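Local coordinates for protein enoyl-CoA hydratase (Thermus thermophilus, PDB 1WZ8) that probably catalyses the reversible hydration of 2-enoyl-CoA thioesters, as a hexameric member of the crotonase family, at residues A[210-213]-A[214-218]; A[196-199]-A[200-204]. One frame throughout, in Å; residues are numbered along the deposited sequence.

Contact 1: residues A[210-213]-A[214-218]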
# COMPACT_ATOMS: atom_id res chain seq x y z
N PRO A 210 28.07 12.75 -5.79
CA PRO A 210 28.26 12.28 -4.41
C PRO A 210 27.76 10.85 -4.24
O PRO A 210 26.56 10.58 -4.28
CB PRO A 210 27.46 13.29 -3.60
CG PRO A 210 26.32 13.60 -4.50
CD PRO A 210 26.97 13.73 -5.87
N LYS A 211 28.71 9.93 -4.05
CA LYS A 211 28.44 8.50 -3.92
C LYS A 211 27.33 8.11 -2.94
O LYS A 211 26.38 7.42 -3.31
CB LYS A 211 29.74 7.78 -3.54
CG LYS A 211 29.66 6.27 -3.54
CD LYS A 211 31.06 5.68 -3.43
CE LYS A 211 31.05 4.18 -3.63
NZ LYS A 211 32.44 3.63 -3.71
N GLU A 212 27.46 8.54 -1.69
CA GLU A 212 26.45 8.21 -0.69
C GLU A 212 25.10 8.85 -0.99
O GLU A 212 24.06 8.19 -0.89
CB GLU A 212 26.91 8.64 0.71
CG GLU A 212 25.86 8.38 1.78
CD GLU A 212 26.34 8.73 3.18
OE1 GLU A 212 27.36 8.17 3.62
OE2 GLU A 212 25.69 9.58 3.83
N ALA A 213 25.11 10.13 -1.35
CA ALA A 213 23.87 10.83 -1.65
C ALA A 213 23.15 10.19 -2.83
O ALA A 213 21.93 10.08 -2.83
CB ALA A 213 24.16 12.30 -1.94
N LEU A 214 23.90 9.76 -3.84
CA LEU A 214 23.29 9.12 -5.01
C LEU A 214 22.67 7.78 -4.61
O LEU A 214 21.55 7.45 -5.03
CB LEU A 214 24.33 8.91 -6.11
CG LEU A 214 24.70 10.16 -6.91
CD1 LEU A 214 25.96 9.91 -7.73
CD2 LEU A 214 23.54 10.55 -7.82
N HIS A 215 23.39 7.01 -3.81
CA HIS A 215 22.91 5.71 -3.35
C HIS A 215 21.59 5.89 -2.60
O HIS A 215 20.60 5.22 -2.89
CB HIS A 215 23.95 5.05 -2.43
CG HIS A 215 23.45 3.82 -1.74
ND1 HIS A 215 22.50 2.99 -2.29
CD2 HIS A 215 23.77 3.28 -0.54
CE1 HIS A 215 22.26 1.99 -1.47
NE2 HIS A 215 23.02 2.14 -0.40
N HIS A 216 21.58 6.82 -1.65
CA HIS A 216 20.38 7.08 -0.87
C HIS A 216 19.20 7.61 -1.67
O HIS A 216 18.06 7.24 -1.41
CB HIS A 216 20.72 8.02 0.29
CG HIS A 216 21.63 7.40 1.31
ND1 HIS A 216 22.09 8.08 2.41
CD2 HIS A 216 22.14 6.15 1.39
CE1 HIS A 216 22.85 7.27 3.13
NE2 HIS A 216 22.89 6.09 2.54
N THR A 217 19.48 8.47 -2.65
CA THR A 217 18.41 9.02 -3.48
C THR A 217 17.82 7.92 -4.36
O THR A 217 16.60 7.81 -4.50
CB THR A 217 18.92 10.18 -4.36
OG1 THR A 217 19.47 11.21 -3.53
CG2 THR A 217 17.79 10.77 -5.18
N LYS A 218 18.69 7.12 -4.96
CA LYS A 218 18.23 6.02 -5.81
C LYS A 218 17.41 5.05 -4.98
O LYS A 218 16.32 4.65 -5.37
CB LYS A 218 19.42 5.27 -6.44
CG LYS A 218 19.02 3.90 -7.01
CD LYS A 218 20.17 3.23 -7.75
CE LYS A 218 19.75 1.84 -8.23
NZ LYS A 218 20.74 1.23 -9.15
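The opening turn of helix 211-226 begins at Pro210, the N-cap residue, whose carbonyl O receives the N-H of Leu214 at 2.8 Å. Local pairs four residues apart and groups from neighbouring subunits both meet this turn. Leu214 folds back toward the start, its CG beside its own backbone N (chi1 -77°), which brings CG within 3.2 Å of Pro210 O and lays the isobutyl group near the proline ring (Pro210 CD to Leu214 CG 4.4 Å). On another flank, His216 N bonds to Glu212 O at 2.9 Å, and the two side chains meet as well. The Glu212 chain runs extended, and its CG lies over a face of the imidazole, 3.8 Å from the centroid of the His216 ring, a CH-pi contact 26° off the normal. The carboxylate stays on the same side of the ring plane, tilted 30° to the imidazole, with Glu212 OE2 3.7 Å from His216 CE1, while Glu212 OE1 bonds to His83 of a third subunit. With an alanine at His216, the Glu212 methylene is likely to lose the ring face it rests on, leaving a gap beside Leu87 of the third subunit. One residue on, Ala213 O is gripped twice by Thr217: its N and its OG1, the latter at 2.8 Å, arrive from opposite faces of the carbonyl plane. Thr217 OG1 also bonds to Ala148 N of a second subunit. At the start of the helix, the N-H groups of Glu212 and Ala213 go to the Glu247 carboxylate of that same second subunit. The arrangement is that of a helix N-terminus whose first amides are taken up by a neighbouring chain's glutamate, at a subunit interface of the crotonase-type hexamer.

Contact 2: residues A[196-199]-A[200-204]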
# COMPACT_ATOMS: atom_id res chain seq x y z
N TYR A 196 25.85 5.55 -27.43
CA TYR A 196 26.91 5.17 -26.51
C TYR A 196 27.64 6.39 -25.95
O TYR A 196 27.90 6.48 -24.75
CB TYR A 196 27.92 4.24 -27.18
CG TYR A 196 29.06 3.88 -26.26
CD1 TYR A 196 28.85 3.10 -25.12
CD2 TYR A 196 30.35 4.37 -26.49
CE1 TYR A 196 29.90 2.82 -24.24
CE2 TYR A 196 31.40 4.10 -25.62
CZ TYR A 196 31.16 3.32 -24.49
OH TYR A 196 32.20 3.04 -23.62
N GLU A 197 27.99 7.33 -26.83
CA GLU A 197 28.69 8.54 -26.41
C GLU A 197 27.96 9.30 -25.31
O GLU A 197 28.56 9.70 -24.31
CB GLU A 197 28.91 9.46 -27.61
CG GLU A 197 29.41 10.85 -27.26
CD GLU A 197 29.69 11.70 -28.49
OE1 GLU A 197 30.61 11.33 -29.25
OE2 GLU A 197 28.99 12.71 -28.69
N LYS A 198 26.65 9.51 -25.49
CA LYS A 198 25.85 10.24 -24.50
C LYS A 198 25.67 9.41 -23.24
O LYS A 198 25.72 9.94 -22.13
CB LYS A 198 24.48 10.59 -25.09
CG LYS A 198 23.56 11.37 -24.14
CD LYS A 198 24.13 12.76 -23.83
CE LYS A 198 23.19 13.56 -22.94
NZ LYS A 198 23.70 14.94 -22.67
N ALA A 199 25.47 8.11 -23.40
CA ALA A 199 25.29 7.24 -22.24
C ALA A 199 26.55 7.28 -21.37
O ALA A 199 26.47 7.34 -20.14
CB ALA A 199 24.99 5.82 -22.68
N LEU A 200 27.71 7.24 -22.01
CA LEU A 200 28.97 7.27 -21.28
C LEU A 200 29.12 8.62 -20.56
O LEU A 200 29.57 8.67 -19.41
CB LEU A 200 30.15 7.06 -22.24
CG LEU A 200 31.54 7.09 -21.61
CD1 LEU A 200 31.62 6.05 -20.50
CD2 LEU A 200 32.60 6.85 -22.67
N GLU A 201 28.72 9.69 -21.23
CA GLU A 201 28.79 11.03 -20.64
C GLU A 201 27.93 11.08 -19.37
O GLU A 201 28.33 11.66 -18.34
CB GLU A 201 28.29 12.06 -21.65
CG GLU A 201 28.30 13.50 -21.14
CD GLU A 201 27.56 14.44 -22.06
OE1 GLU A 201 27.89 14.51 -23.26
OE2 GLU A 201 26.63 15.13 -21.58
N VAL A 202 26.75 10.49 -19.45
CA VAL A 202 25.83 10.45 -18.32
C VAL A 202 26.46 9.65 -17.19
O VAL A 202 26.48 10.07 -16.03
CB VAL A 202 24.48 9.80 -18.72
CG1 VAL A 202 23.59 9.64 -17.50
CG2 VAL A 202 23.78 10.68 -19.76
N ALA A 203 27.00 8.48 -17.53
CA ALA A 203 27.62 7.62 -16.53
C ALA A 203 28.79 8.33 -15.86
O ALA A 203 28.95 8.27 -14.64
CB ALA A 203 28.10 6.32 -17.17
N GLU A 204 29.61 9.01 -16.65
CA GLU A 204 30.76 9.71 -16.09
C GLU A 204 30.29 10.78 -15.11
O GLU A 204 30.85 10.91 -14.02
CB GLU A 204 31.60 10.34 -17.20
CG GLU A 204 32.88 10.99 -16.68
CD GLU A 204 33.83 11.38 -17.80
OE1 GLU A 204 34.94 11.86 -17.49
OE2 GLU A 204 33.48 11.20 -18.98
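Tyr196 O accepts the N-H of Leu200 at 2.8 Å, and the two side chains, one helical turn apart, run side by side. Leu200 CB lies over a face of the tyrosine ring, and farther out Leu200 CD2 comes within 3.9 Å of Tyr196 OH. The Tyr196 hydroxyl is hydrogen-bonded to Glu23, and the ring also makes a cation-pi contact with Arg61. Around the helix, Lys198 illustrates a different pairing: its chain leaves anti to the backbone N and then bends at chi2 (65°), turning the aliphatic part along the helix until NZ meets Glu201 OE2 at 3.1 Å. This i to i+3 salt bridge is struck from above the carboxylate plane, 47° out of it, with the glutamate extended. Val202 is wedged closer in. Its CG2, lying beside the valine's own backbone N, sits 3.2 Å from Lys198 O, a snug fit of a branched side chain against the preceding turn. Ala199 and Val202 pack on strands 107-111 and 128-132, with Ala199 also reaching strand 57-62, while Tyr196 and Leu200 touch strands 12-18 and 57-62. Apolar residues turned to the sheet, and a lysine that borders it and leads out to the exposed Glu201, make this an amphipathic helix laid on the central beta-sheet of the crotonase fold.

Contacts 1 and 2 lie on consecutive helices, 211-226 and 195-207, with centres about 19 Å apart and nearest atoms about 8 Å apart, so they do not touch. Both rest on the same i to i+4 backbone bonding, yet their side chains answer different surroundings. Contact 1 is largely buried, and what buries it is chiefly other subunits: its histidines, glutamate and threonine combine local pairing with bonds or packing across interfaces. Contact 2 is only partly buried. Its apolar flank is covered mainly by the chain's own sheet, and its lysine leads from the border of that sheet to an exposed glutamate. Contact 1 thus faces mostly other subunits, contact 2 mostly its own chain's sheet.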